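Local coordinates for inactive poly [ADP-ribose] polymerase RCD1 (Arabidopsis thaliana, PDB 5NGO), which carries a PARP domain that is probably inactive as a polymerase and is bound by the downy mildew effector HaRxL106, which thereby suppresses plant immunity, at residues A[153-156]-A[161-164]; A[47-52]-A[170-175]; A[66-71]-A[107-112]. All blocks are in the same frame, centred on the assembly; numbering follows the deposited sequence.

Reading from the N terminus, helix 37-57 opens the longest loop at residues 47-52. Strand 62-68 follows and starts contact 3, which closes when the loop after strand 98-102 reaches P68 through residues 107-112. Contact 1 comes next and closes quickly, since 153-156 and 161-164 are the two arms of one hairpin. Contact 2 closes last, at 170-175, so contacts 3 and 1 lie in series, both nested within it. All three reach the same mixed sheet: contact 2 joins it to the long helix, contact 3 to a loop, and contact 1 pairs two of its strands. Contacts 1 and 3 also touch, where the K161 side chain packs on Y107 and F108.

Contact 1. Residues A[153-156]-A[161-164]; sequences GVDD and KNYI
The D155 carboxylate leans across to N162 with its plane almost perpendicular (84°) to the N162 amide, and the two oxygens divide the work. OD2 of D155 takes ND2 of N162 at 2.7 Å, the donor standing above the carboxylate while the bond stays close to the amide plane. OD1 of D155 turns its syn lone pair to the backbone N of K161 at 3.1 Å and also takes a weak bond from the backbone N of N162. D155 reaches there because CG sits between its own N and carbonyl carbon (chi1 63°), which folds the acid over the start of the opposite strand. In return, the backbone N of D155 gives a longer bond of 3.3 Å to O of N162, so D155 and N162 are joined through both backbone and side chain.

One residue further in, V154 and Y163 form a non-hydrogen-bonded pair whose side chains run side by side on one face of the sheet. CG2 of V154 lies 3.9 Å from CD1 of the Y163 ring, approaching obliquely. The Y163 hydroxyl goes on to a weak hydrogen bond with R63, and M133 packs against both V154 and Y163. G153 and I164 then make the hydrogen-bonded pair, N to O both ways at 2.9 Å.

Beyond D155 the chain turns, with D156 OD2 bonded to S159 N, and strand 162-165 pairs on its other side with strand 98-102. The arrangement is an antiparallel beta hairpin within the PARP-type sheet, with an aspartate bridging the mouth of its connecting loop.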
ATOM      1  N   GLY A 153       4.520   9.833   5.311  1.00 52.09           N
ATOM      2  CA  GLY A 153       3.504  10.518   6.124  1.00 52.00           C
ATOM      3  C   GLY A 153       2.374   9.627   6.612  1.00 51.89           C
ATOM      4  O   GLY A 153       2.077   8.599   5.997  1.00 50.16           O
ATOM      5  N   VAL A 154       1.759   9.990   7.749  1.00 53.19           N
ATOM      6  CA  VAL A 154       0.613   9.294   8.312  1.00 52.95           C
ATOM      7  C   VAL A 154      -0.425  10.242   8.909  1.00 55.09           C
ATOM      8  O   VAL A 154      -0.065  11.330   9.358  1.00 56.28           O
ATOM      9  CB  VAL A 154       1.081   8.290   9.379  1.00 52.37           C
ATOM     10  CG1 VAL A 154       1.819   8.943  10.571  1.00 54.33           C
ATOM     11  CG2 VAL A 154      -0.049   7.356   9.824  1.00 51.73           C
ATOM     12  N   ASP A 155      -1.695   9.840   8.901  1.00 56.03           N
ATOM     13  CA  ASP A 155      -2.787  10.708   9.398  1.00 58.88           C
ATOM     14  C   ASP A 155      -2.981  10.704  10.928  1.00 62.00           C
ATOM     15  O   ASP A 155      -3.416  11.696  11.495  1.00 65.39           O
ATOM     16  CB  ASP A 155      -4.112  10.412   8.681  1.00 58.33           C
ATOM     17  CG  ASP A 155      -4.640   8.995   8.913  1.00 57.31           C
ATOM     18  OD1 ASP A 155      -3.958   8.136   9.520  1.00 57.02           O
ATOM     19  OD2 ASP A 155      -5.766   8.730   8.441  1.00 55.98           O
ATOM     20  N   ASP A 156      -2.678   9.584  11.569  1.00 64.15           N
ATOM     21  CA  ASP A 156      -2.796   9.426  13.021  1.00 69.43           C
ATOM     22  C   ASP A 156      -1.686   8.486  13.472  1.00 72.70           C
ATOM     23  O   ASP A 156      -1.526   7.410  12.915  1.00 74.29           O
ATOM     24  CB  ASP A 156      -4.165   8.815  13.355  1.00 70.08           C
ATOM     25  CG  ASP A 156      -4.473   8.811  14.838  1.00 72.73           C
ATOM     26  OD1 ASP A 156      -4.957   9.841  15.334  1.00 75.04           O
ATOM     27  OD2 ASP A 156      -4.269   7.768  15.502  1.00 73.14           O
ATOM     28  N   LYS A 161      -4.789   5.201   9.836  1.00 63.66           N
ATOM     29  CA  LYS A 161      -5.711   4.785   8.794  1.00 62.29           C
ATOM     30  C   LYS A 161      -5.148   4.951   7.387  1.00 59.62           C
ATOM     31  O   LYS A 161      -5.458   4.128   6.527  1.00 58.27           O
ATOM     32  CB  LYS A 161      -7.033   5.552   8.919  1.00 63.48           C
ATOM     33  CG  LYS A 161      -7.881   5.071  10.079  1.00 66.96           C
ATOM     34  CD  LYS A 161      -9.375   5.361   9.827  1.00 70.90           C
ATOM     35  CE  LYS A 161     -10.219   5.083  11.053  1.00 73.27           C
ATOM     36  NZ  LYS A 161      -9.950   5.995  12.191  1.00 74.67           N
ATOM     37  N   ASN A 162      -4.337   5.982   7.153  1.00 58.66           N
ATOM     38  CA  ASN A 162      -3.812   6.285   5.832  1.00 58.32           C
ATOM     39  C   ASN A 162      -2.322   6.571   5.931  1.00 55.01           C
ATOM     40  O   ASN A 162      -1.887   7.311   6.808  1.00 54.02           O
ATOM     41  CB  ASN A 162      -4.511   7.504   5.226  1.00 62.31           C
ATOM     42  CG  ASN A 162      -6.002   7.327   5.119  1.00 65.77           C
ATOM     43  OD1 ASN A 162      -6.515   6.991   4.048  1.00 70.30           O
ATOM     44  ND2 ASN A 162      -6.711   7.536   6.233  1.00 70.55           N
ATOM     45  N   TYR A 163      -1.569   5.989   4.995  1.00 50.53           N
ATOM     46  CA  TYR A 163      -0.174   6.338   4.795  1.00 48.98           C
ATOM     47  C   TYR A 163      -0.043   7.062   3.470  1.00 49.02           C
ATOM     48  O   TYR A 163      -0.771   6.754   2.518  1.00 49.15           O
ATOM     49  CB  TYR A 163       0.683   5.093   4.738  1.00 45.99           C
ATOM     50  CG  TYR A 163       0.624   4.188   5.949  1.00 44.82           C
ATOM     51  CD1 TYR A 163       0.934   4.650   7.207  1.00 44.68           C
ATOM     52  CD2 TYR A 163       0.297   2.844   5.811  1.00 43.47           C
ATOM     53  CE1 TYR A 163       0.824   3.822   8.328  1.00 44.89           C
ATOM     54  CE2 TYR A 163       0.238   2.002   6.887  1.00 43.40           C
ATOM     55  CZ  TYR A 163       0.520   2.494   8.157  1.00 43.37           C
ATOM     56  OH  TYR A 163       0.495   1.633   9.219  1.00 44.03           O
ATOM     57  N   ILE A 164       0.852   8.048   3.431  1.00 48.85           N
ATOM     58  CA  ILE A 164       1.192   8.752   2.196  1.00 49.31           C
ATOM     59  C   ILE A 164       2.663   8.476   1.976  1.00 46.36           C
ATOM     60  O   ILE A 164       3.485   8.810   2.825  1.00 46.64           O
ATOM     61  CB  ILE A 164       0.999  10.280   2.321  1.00 54.36           C
ATOM     62  CG1 ILE A 164      -0.424  10.639   2.748  1.00 58.68           C
ATOM     63  CG2 ILE A 164       1.340  10.973   1.008  1.00 55.92           C
ATOM     64  CD1 ILE A 164      -1.457  10.482   1.659  1.00 60.82           C
TER

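Contact 2. Residues A[47-52]-A[170-175]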
ATOM      1  N   GLN A  47      14.623  -4.504  -0.055  1.00 42.83           N
ATOM      2  CA  GLN A  47      15.373  -4.941   1.135  1.00 46.90           C
ATOM      3  C   GLN A  47      16.684  -4.185   1.342  1.00 48.68           C
ATOM      4  O   GLN A  47      17.128  -4.045   2.482  1.00 50.35           O
ATOM      5  CB  GLN A  47      15.598  -6.463   1.126  1.00 48.71           C
ATOM      6  CG  GLN A  47      14.340  -7.215   1.550  1.00 50.56           C
ATOM      7  CD  GLN A  47      14.406  -8.720   1.329  1.00 53.57           C
ATOM      8  OE1 GLN A  47      15.175  -9.230   0.503  1.00 60.49           O
ATOM      9  NE2 GLN A  47      13.548  -9.451   2.049  1.00 53.82           N
ATOM     10  N   LYS A  48      17.278  -3.669   0.265  1.00 49.72           N
ATOM     11  CA  LYS A  48      18.431  -2.772   0.407  1.00 50.15           C
ATOM     12  C   LYS A  48      18.015  -1.412   0.943  1.00 49.63           C
ATOM     13  O   LYS A  48      18.736  -0.837   1.741  1.00 50.96           O
ATOM     14  CB  LYS A  48      19.192  -2.600  -0.900  1.00 50.50           C
ATOM     15  CG  LYS A  48      20.133  -3.742  -1.180  1.00 51.71           C
ATOM     16  CD  LYS A  48      21.347  -3.848  -0.235  1.00 53.29           C
ATOM     17  CE  LYS A  48      21.854  -5.266  -0.342  1.00 54.97           C
ATOM     18  NZ  LYS A  48      22.925  -5.526   0.662  1.00 58.76           N
ATOM     19  N   GLN A  49      16.872  -0.898   0.506  1.00 48.37           N
ATOM     20  CA  GLN A  49      16.350   0.345   1.067  1.00 48.34           C
ATOM     21  C   GLN A  49      15.995   0.186   2.552  1.00 49.49           C
ATOM     22  O   GLN A  49      16.138   1.140   3.323  1.00 50.67           O
ATOM     23  CB  GLN A  49      15.134   0.847   0.265  1.00 46.82           C
ATOM     24  CG  GLN A  49      14.576   2.190   0.716  1.00 47.12           C
ATOM     25  CD  GLN A  49      15.606   3.306   0.552  1.00 49.42           C
ATOM     26  OE1 GLN A  49      16.062   3.592  -0.558  1.00 51.70           O
ATOM     27  NE2 GLN A  49      15.922   3.972   1.662  1.00 48.49           N
ATOM     28  N   VAL A  50      15.544  -1.011   2.949  1.00 49.58           N
ATOM     29  CA  VAL A  50      15.269  -1.325   4.355  1.00 50.46           C
ATOM     30  C   VAL A  50      16.551  -1.181   5.173  1.00 52.07           C
ATOM     31  O   VAL A  50      16.545  -0.516   6.204  1.00 53.50           O
ATOM     32  CB  VAL A  50      14.650  -2.749   4.530  1.00 47.95           C
ATOM     33  CG1 VAL A  50      14.601  -3.166   6.000  1.00 48.20           C
ATOM     34  CG2 VAL A  50      13.248  -2.803   3.942  1.00 45.64           C
ATOM     35  N   GLU A  51      17.635  -1.801   4.709  1.00 55.33           N
ATOM     36  CA  GLU A  51      18.948  -1.652   5.344  1.00 59.58           C
ATOM     37  C   GLU A  51      19.398  -0.203   5.462  1.00 58.61           C
ATOM     38  O   GLU A  51      19.873   0.197   6.506  1.00 59.35           O
ATOM     39  CB  GLU A  51      20.017  -2.414   4.575  1.00 63.27           C
ATOM     40  CG  GLU A  51      20.013  -3.904   4.829  1.00 65.81           C
ATOM     41  CD  GLU A  51      21.078  -4.602   4.028  1.00 68.93           C
ATOM     42  OE1 GLU A  51      22.233  -4.133   3.998  1.00 74.26           O
ATOM     43  OE2 GLU A  51      20.747  -5.617   3.420  1.00 69.79           O
ATOM     44  N   ILE A  52      19.240   0.565   4.387  1.00 56.07           N
ATOM     45  CA  ILE A  52      19.626   1.979   4.375  1.00 56.19           C
ATOM     46  C   ILE A  52      18.811   2.788   5.381  1.00 56.02           C
ATOM     47  O   ILE A  52      19.385   3.553   6.153  1.00 58.39           O
ATOM     48  CB  ILE A  52      19.515   2.599   2.961  1.00 54.85           C
ATOM     49  CG1 ILE A  52      20.571   1.976   2.042  1.00 56.98           C
ATOM     50  CG2 ILE A  52      19.695   4.119   2.992  1.00 54.87           C
ATOM     51  CD1 ILE A  52      20.337   2.239   0.561  1.00 57.16           C
ATOM     52  N   MET A 170       8.365   6.219  -4.127  1.00 43.96           N
ATOM     53  CA  MET A 170       7.392   5.206  -4.501  1.00 45.82           C
ATOM     54  C   MET A 170       8.021   3.897  -4.956  1.00 44.96           C
ATOM     55  O   MET A 170       7.474   2.830  -4.704  1.00 44.46           O
ATOM     56  CB  MET A 170       6.411   5.718  -5.556  1.00 49.11           C
ATOM     57  CG  MET A 170       6.892   5.672  -6.969  1.00 52.40           C
ATOM     58  SD  MET A 170       5.561   6.097  -8.130  1.00 57.76           S
ATOM     59  CE  MET A 170       5.347   7.850  -7.816  1.00 59.02           C
ATOM     60  N   ASN A 171       9.176   3.975  -5.612  1.00 44.19           N
ATOM     61  CA  ASN A 171       9.849   2.778  -6.118  1.00 44.74           C
ATOM     62  C   ASN A 171      10.840   2.147  -5.153  1.00 44.91           C
ATOM     63  O   ASN A 171      11.161   0.967  -5.310  1.00 47.95           O
ATOM     64  CB  ASN A 171      10.523   3.073  -7.457  1.00 45.89           C
ATOM     65  CG  ASN A 171       9.510   3.236  -8.588  1.00 46.14           C
ATOM     66  OD1 ASN A 171       8.462   2.613  -8.576  1.00 45.16           O
ATOM     67  ND2 ASN A 171       9.806   4.098  -9.553  1.00 48.01           N
ATOM     68  N   THR A 172      11.301   2.903  -4.164  1.00 42.90           N
ATOM     69  CA  THR A 172      12.219   2.394  -3.142  1.00 42.12           C
ATOM     70  C   THR A 172      11.512   1.874  -1.889  1.00 40.80           C
ATOM     71  O   THR A 172      11.989   0.942  -1.269  1.00 41.84           O
ATOM     72  CB  THR A 172      13.199   3.521  -2.710  1.00 41.70           C
ATOM     73  OG1 THR A 172      12.469   4.722  -2.451  1.00 39.94           O
ATOM     74  CG2 THR A 172      14.213   3.797  -3.780  1.00 42.18           C
ATOM     75  N   HIS A 173      10.385   2.472  -1.529  1.00 39.78           N
ATOM     76  CA  HIS A 173       9.781   2.297  -0.201  1.00 39.60           C
ATOM     77  C   HIS A 173       8.473   1.470  -0.228  1.00 39.50           C
ATOM     78  O   HIS A 173       7.839   1.326   0.819  1.00 41.49           O
ATOM     79  CB  HIS A 173       9.528   3.687   0.401  1.00 39.67           C
ATOM     80  CG  HIS A 173      10.772   4.392   0.855  1.00 40.42           C
ATOM     81  ND1 HIS A 173      11.228   4.215   2.128  1.00 42.40           N
ATOM     82  CD2 HIS A 173      11.589   5.320   0.291  1.00 42.15           C
ATOM     83  CE1 HIS A 173      12.311   4.952   2.325  1.00 43.72           C
ATOM     84  NE2 HIS A 173      12.537   5.642   1.226  1.00 43.10           N
ATOM     85  N   ILE A 174       8.078   0.930  -1.391  1.00 38.62           N
ATOM     86  CA  ILE A 174       6.868   0.101  -1.495  1.00 37.55           C
ATOM     87  C   ILE A 174       7.165  -1.181  -2.268  1.00 37.54           C
ATOM     88  O   ILE A 174       7.644  -1.116  -3.387  1.00 38.38           O
ATOM     89  CB  ILE A 174       5.708   0.845  -2.210  1.00 37.49           C
ATOM     90  CG1 ILE A 174       5.388   2.146  -1.486  1.00 37.49           C
ATOM     91  CG2 ILE A 174       4.454  -0.054  -2.278  1.00 36.53           C
ATOM     92  CD1 ILE A 174       4.417   3.044  -2.215  1.00 38.32           C
ATOM     93  N   PHE A 175       6.892  -2.331  -1.670  1.00 38.06           N
ATOM     94  CA  PHE A 175       6.950  -3.588  -2.397  1.00 37.98           C
ATOM     95  C   PHE A 175       5.542  -4.217  -2.449  1.00 37.86           C
ATOM     96  O   PHE A 175       5.056  -4.700  -1.432  1.00 35.83           O
ATOM     97  CB  PHE A 175       7.938  -4.566  -1.767  1.00 38.32           C
ATOM     98  CG  PHE A 175       7.951  -5.903  -2.430  1.00 37.93           C
ATOM     99  CD1 PHE A 175       8.374  -6.046  -3.739  1.00 38.10           C
ATOM    100  CD2 PHE A 175       7.499  -7.025  -1.756  1.00 39.47           C
ATOM    101  CE1 PHE A 175       8.376  -7.286  -4.362  1.00 39.15           C
ATOM    102  CE2 PHE A 175       7.493  -8.282  -2.371  1.00 39.58           C
ATOM    103  CZ  PHE A 175       7.921  -8.408  -3.669  1.00 39.22           C
TER
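Q49 reaches from helix 37-57 to T172 and H173, just ahead of strand 174-182. In the ADP-ribosyltransferase-type fold of a PARP catalytic domain, the helix here packs on the turn that leads into that strand, beside its packing on the sheet itself. The first residue of 47-52, Q47, brushes R127 of strand 121-129 beside the contact.

At Q49 the side chain leaves the helix with CG opposite the backbone N (chi1 -176°), which sets CG over the H173 ring. CG of Q49 stands above one face of the imidazole, 4.0 Å from the ring centroid, a CH-pi contact offset toward the rim. CB and CG of Q49 also lean on the T172 carbonyl, with CG of Q49 3.5 Å from O of T172. The chain then bends at chi2 (62°), bringing the amide to 30° from the ring plane. NE2 of Q49 comes 3.8 Å from NE2 of H173, but the hydrogen bond of the Q49 amide nitrogen goes to OG1 of T53, one turn on in the same helix. OE1 of Q49 rests 3.6 Å from CB of T172. The imidazole is also held through ND1, by a weak hydrogen bond to O of I129, where H173 also pairs through its backbone.

V50 turns from 170-175 and packs on I129 and A60. E51 closes the walk, its OE2 in a salt bridge with NZ of K48 at 3.5 Å.

Contact 3. Residues A[66-71]-A[107-112]; sequences WLPAKR and YFSARY
P68 presses its ring against S109 and Y112, seating strand 62-68 at P68 on a beta turn in the loop after strand 98-102. That turn is of type I, with A110 and R111 at its corners and the backbone N of Y112 bonded to O of S109 at 3.0 Å. Both segments belong to the PARP catalytic fold, and the contact joins its central sheet to a surface loop by van der Waals packing.

P68 has by far the largest share, and two of its ring carbons do the touching. CG of P68 meets the side chain of S109, 3.8 Å from its CB. The neighbouring CB of P68 lies 4.1 Å from CD1 of Y112 and arrives at the edge of the aromatic ring, near its plane, with no stacking on a face. The Y112 ring has its own partner in R90, a cation-pi interaction.

S109 is the buried member. Its hydroxyl sits between its backbone N and carbonyl carbon (chi1 60°) and bonds to OG1 of T101, which ties the turn to strand 98-102 as well. W66, two residues before P68, has its CB on the same side and anchors the strand nearby through NE1 bonded to O of A103, with F16 meeting the indole edge-to-face. The proline carbon that meets the serine CB also lies near its hydroxyl, CG of P68 being 3.9 Å from OG of S109.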
ATOM      1  N   TRP A  66      -2.534  -1.537   2.421  1.00 37.90           N
ATOM      2  CA  TRP A  66      -3.366  -1.940   1.303  1.00 37.41           C
ATOM      3  C   TRP A  66      -3.387  -0.838   0.249  1.00 39.25           C
ATOM      4  O   TRP A  66      -3.544   0.351   0.579  1.00 41.62           O
ATOM      5  CB  TRP A  66      -4.797  -2.211   1.736  1.00 36.92           C
ATOM      6  CG  TRP A  66      -4.936  -3.286   2.748  1.00 36.09           C
ATOM      7  CD1 TRP A  66      -5.090  -3.142   4.086  1.00 36.42           C
ATOM      8  CD2 TRP A  66      -4.940  -4.691   2.499  1.00 35.22           C
ATOM      9  NE1 TRP A  66      -5.174  -4.358   4.695  1.00 38.01           N
ATOM     10  CE2 TRP A  66      -5.080  -5.333   3.737  1.00 37.66           C
ATOM     11  CE3 TRP A  66      -4.837  -5.473   1.345  1.00 35.07           C
ATOM     12  CZ2 TRP A  66      -5.130  -6.723   3.862  1.00 37.54           C
ATOM     13  CZ3 TRP A  66      -4.869  -6.833   1.454  1.00 35.36           C
ATOM     14  CH2 TRP A  66      -5.019  -7.453   2.714  1.00 36.62           C
ATOM     15  N   LEU A  67      -3.201  -1.246  -1.005  1.00 38.57           N
ATOM     16  CA  LEU A  67      -3.224  -0.349  -2.143  1.00 39.32           C
ATOM     17  C   LEU A  67      -4.371  -0.743  -3.077  1.00 38.76           C
ATOM     18  O   LEU A  67      -4.350  -1.841  -3.638  1.00 39.21           O
ATOM     19  CB  LEU A  67      -1.876  -0.455  -2.898  1.00 38.38           C
ATOM     20  CG  LEU A  67      -1.722   0.427  -4.139  1.00 39.13           C
ATOM     21  CD1 LEU A  67      -1.834   1.916  -3.801  1.00 39.30           C
ATOM     22  CD2 LEU A  67      -0.352   0.147  -4.767  1.00 39.34           C
ATOM     23  N   PRO A  68      -5.371   0.119  -3.263  1.00 41.07           N
ATOM     24  CA  PRO A  68      -6.416  -0.176  -4.254  1.00 42.21           C
ATOM     25  C   PRO A  68      -5.857  -0.281  -5.644  1.00 45.21           C
ATOM     26  O   PRO A  68      -5.007   0.561  -6.031  1.00 46.06           O
ATOM     27  CB  PRO A  68      -7.368   1.009  -4.144  1.00 42.70           C
ATOM     28  CG  PRO A  68      -7.056   1.666  -2.809  1.00 42.75           C
ATOM     29  CD  PRO A  68      -5.647   1.371  -2.524  1.00 41.67           C
ATOM     30  N   ALA A  69      -6.271  -1.303  -6.387  1.00 47.34           N
ATOM     31  CA  ALA A  69      -5.766  -1.522  -7.738  1.00 50.88           C
ATOM     32  C   ALA A  69      -6.912  -1.817  -8.690  1.00 54.91           C
ATOM     33  O   ALA A  69      -8.074  -1.623  -8.347  1.00 54.52           O
ATOM     34  CB  ALA A  69      -4.759  -2.666  -7.720  1.00 51.47           C
ATOM     35  N   LYS A  70      -6.586  -2.258  -9.891  1.00 59.41           N
ATOM     36  CA  LYS A  70      -7.554  -2.723 -10.867  1.00 63.45           C
ATOM     37  C   LYS A  70      -6.869  -3.779 -11.707  1.00 64.69           C
ATOM     38  O   LYS A  70      -5.630  -3.795 -11.788  1.00 62.99           O
ATOM     39  CB  LYS A  70      -8.074  -1.570 -11.725  1.00 65.99           C
ATOM     40  CG  LYS A  70      -6.962  -0.705 -12.306  1.00 66.91           C
ATOM     41  CD  LYS A  70      -7.534   0.506 -12.990  1.00 70.78           C
ATOM     42  CE  LYS A  70      -6.560   1.690 -12.972  1.00 72.06           C
ATOM     43  NZ  LYS A  70      -7.152   2.872 -13.661  1.00 73.85           N
ATOM     44  N   ARG A  71      -7.652  -4.641 -12.351  1.00 68.73           N
ATOM     45  CA  ARG A  71      -7.112  -5.715 -13.201  1.00 75.04           C
ATOM     46  C   ARG A  71      -6.065  -5.194 -14.213  1.00 76.76           C
ATOM     47  O   ARG A  71      -4.997  -5.786 -14.364  1.00 76.03           O
ATOM     48  CB  ARG A  71      -8.237  -6.457 -13.921  1.00 80.32           C
ATOM     49  CG  ARG A  71      -7.806  -7.370 -15.064  1.00 86.79           C
ATOM     50  CD  ARG A  71      -8.872  -8.404 -15.408  1.00 91.01           C
ATOM     51  NE  ARG A  71      -9.950  -7.827 -16.223  1.00 96.21           N
ATOM     52  CZ  ARG A  71      -9.859  -7.475 -17.514  1.00102.41           C
ATOM     53  NH1 ARG A  71      -8.716  -7.604 -18.195  1.00103.91           N
ATOM     54  NH2 ARG A  71     -10.923  -6.941 -18.113  1.00103.76           N
ATOM     55  N   TYR A 107     -11.430  -1.819   4.938  1.00 50.81           N
ATOM     56  CA  TYR A 107     -12.809  -1.308   4.744  1.00 55.49           C
ATOM     57  C   TYR A 107     -12.860   0.116   4.197  1.00 57.56           C
ATOM     58  O   TYR A 107     -13.808   0.484   3.494  1.00 58.42           O
ATOM     59  CB  TYR A 107     -13.667  -1.363   6.033  1.00 59.13           C
ATOM     60  CG  TYR A 107     -13.245  -0.414   7.149  1.00 60.40           C
ATOM     61  CD1 TYR A 107     -13.710   0.912   7.187  1.00 63.24           C
ATOM     62  CD2 TYR A 107     -12.407  -0.836   8.168  1.00 61.59           C
ATOM     63  CE1 TYR A 107     -13.328   1.781   8.195  1.00 66.62           C
ATOM     64  CE2 TYR A 107     -12.016   0.033   9.197  1.00 64.80           C
ATOM     65  CZ  TYR A 107     -12.484   1.337   9.203  1.00 66.89           C
ATOM     66  OH  TYR A 107     -12.108   2.212  10.194  1.00 71.39           O
ATOM     67  N   PHE A 108     -11.845   0.905   4.556  1.00 59.11           N
ATOM     68  CA  PHE A 108     -11.738   2.315   4.198  1.00 61.87           C
ATOM     69  C   PHE A 108     -11.631   2.551   2.686  1.00 58.22           C
ATOM     70  O   PHE A 108     -12.158   3.528   2.181  1.00 59.43           O
ATOM     71  CB  PHE A 108     -10.505   2.908   4.905  1.00 65.74           C
ATOM     72  CG  PHE A 108     -10.619   4.340   5.280  1.00 71.20           C
ATOM     73  CD1 PHE A 108     -11.175   4.714   6.490  1.00 75.74           C
ATOM     74  CD2 PHE A 108     -10.102   5.321   4.436  1.00 75.75           C
ATOM     75  CE1 PHE A 108     -11.227   6.069   6.862  1.00 81.25           C
ATOM     76  CE2 PHE A 108     -10.147   6.676   4.793  1.00 78.81           C
ATOM     77  CZ  PHE A 108     -10.711   7.046   6.003  1.00 80.47           C
ATOM     78  N   SER A 109     -10.919   1.679   1.975  1.00 54.06           N
ATOM     79  CA  SER A 109     -10.665   1.878   0.545  1.00 53.05           C
ATOM     80  C   SER A 109     -11.155   0.738  -0.374  1.00 50.97           C
ATOM     81  O   SER A 109     -10.943   0.790  -1.592  1.00 49.59           O
ATOM     82  CB  SER A 109      -9.176   2.150   0.333  1.00 51.68           C
ATOM     83  OG  SER A 109      -8.371   1.081   0.781  1.00 50.29           O
ATOM     84  N   ALA A 110     -11.847  -0.255   0.189  1.00 51.71           N
ATOM     85  CA  ALA A 110     -12.385  -1.377  -0.585  1.00 53.23           C
ATOM     86  C   ALA A 110     -13.283  -0.944  -1.747  1.00 56.51           C
ATOM     87  O   ALA A 110     -13.157  -1.465  -2.855  1.00 57.52           O
ATOM     88  CB  ALA A 110     -13.127  -2.344   0.318  1.00 52.70           C
ATOM     89  N   ARG A 111     -14.172   0.023  -1.489  1.00 60.48           N
ATOM     90  CA  ARG A 111     -15.068   0.548  -2.516  1.00 64.54           C
ATOM     91  C   ARG A 111     -14.369   1.344  -3.625  1.00 66.34           C
ATOM     92  O   ARG A 111     -14.938   1.553  -4.687  1.00 70.67           O
ATOM     93  CB  ARG A 111     -16.183   1.398  -1.872  1.00 66.95           C
ATOM     94  CG  ARG A 111     -17.281   0.502  -1.274  1.00 69.97           C
ATOM     95  CD  ARG A 111     -18.721   1.065  -1.423  1.00 72.71           C
ATOM     96  NE  ARG A 111     -19.635   0.048  -2.003  1.00 74.45           N
ATOM     97  CZ  ARG A 111     -20.158  -0.984  -1.349  1.00 74.94           C
ATOM     98  NH1 ARG A 111     -19.937  -1.174  -0.051  1.00 76.47           N
ATOM     99  NH2 ARG A 111     -20.952  -1.821  -1.991  1.00 74.57           N
ATOM    100  N   TYR A 112     -13.143   1.776  -3.367  1.00 65.51           N
ATOM    101  CA  TYR A 112     -12.350   2.523  -4.336  1.00 67.34           C
ATOM    102  C   TYR A 112     -11.508   1.572  -5.249  1.00 62.27           C
ATOM    103  O   TYR A 112     -10.821   2.049  -6.149  1.00 59.94           O
ATOM    104  CB  TYR A 112     -11.554   3.569  -3.562  1.00 73.77           C
ATOM    105  CG  TYR A 112     -10.836   4.607  -4.390  1.00 81.33           C
ATOM    106  CD1 TYR A 112      -9.554   4.365  -4.877  1.00 84.58           C
ATOM    107  CD2 TYR A 112     -11.428   5.835  -4.676  1.00 88.22           C
ATOM    108  CE1 TYR A 112      -8.856   5.322  -5.629  1.00 87.54           C
ATOM    109  CE2 TYR A 112     -10.753   6.812  -5.429  1.00 91.67           C
ATOM    110  CZ  TYR A 112      -9.467   6.547  -5.898  1.00 90.55           C
ATOM    111  OH  TYR A 112      -8.800   7.495  -6.636  1.00 88.70           O
TER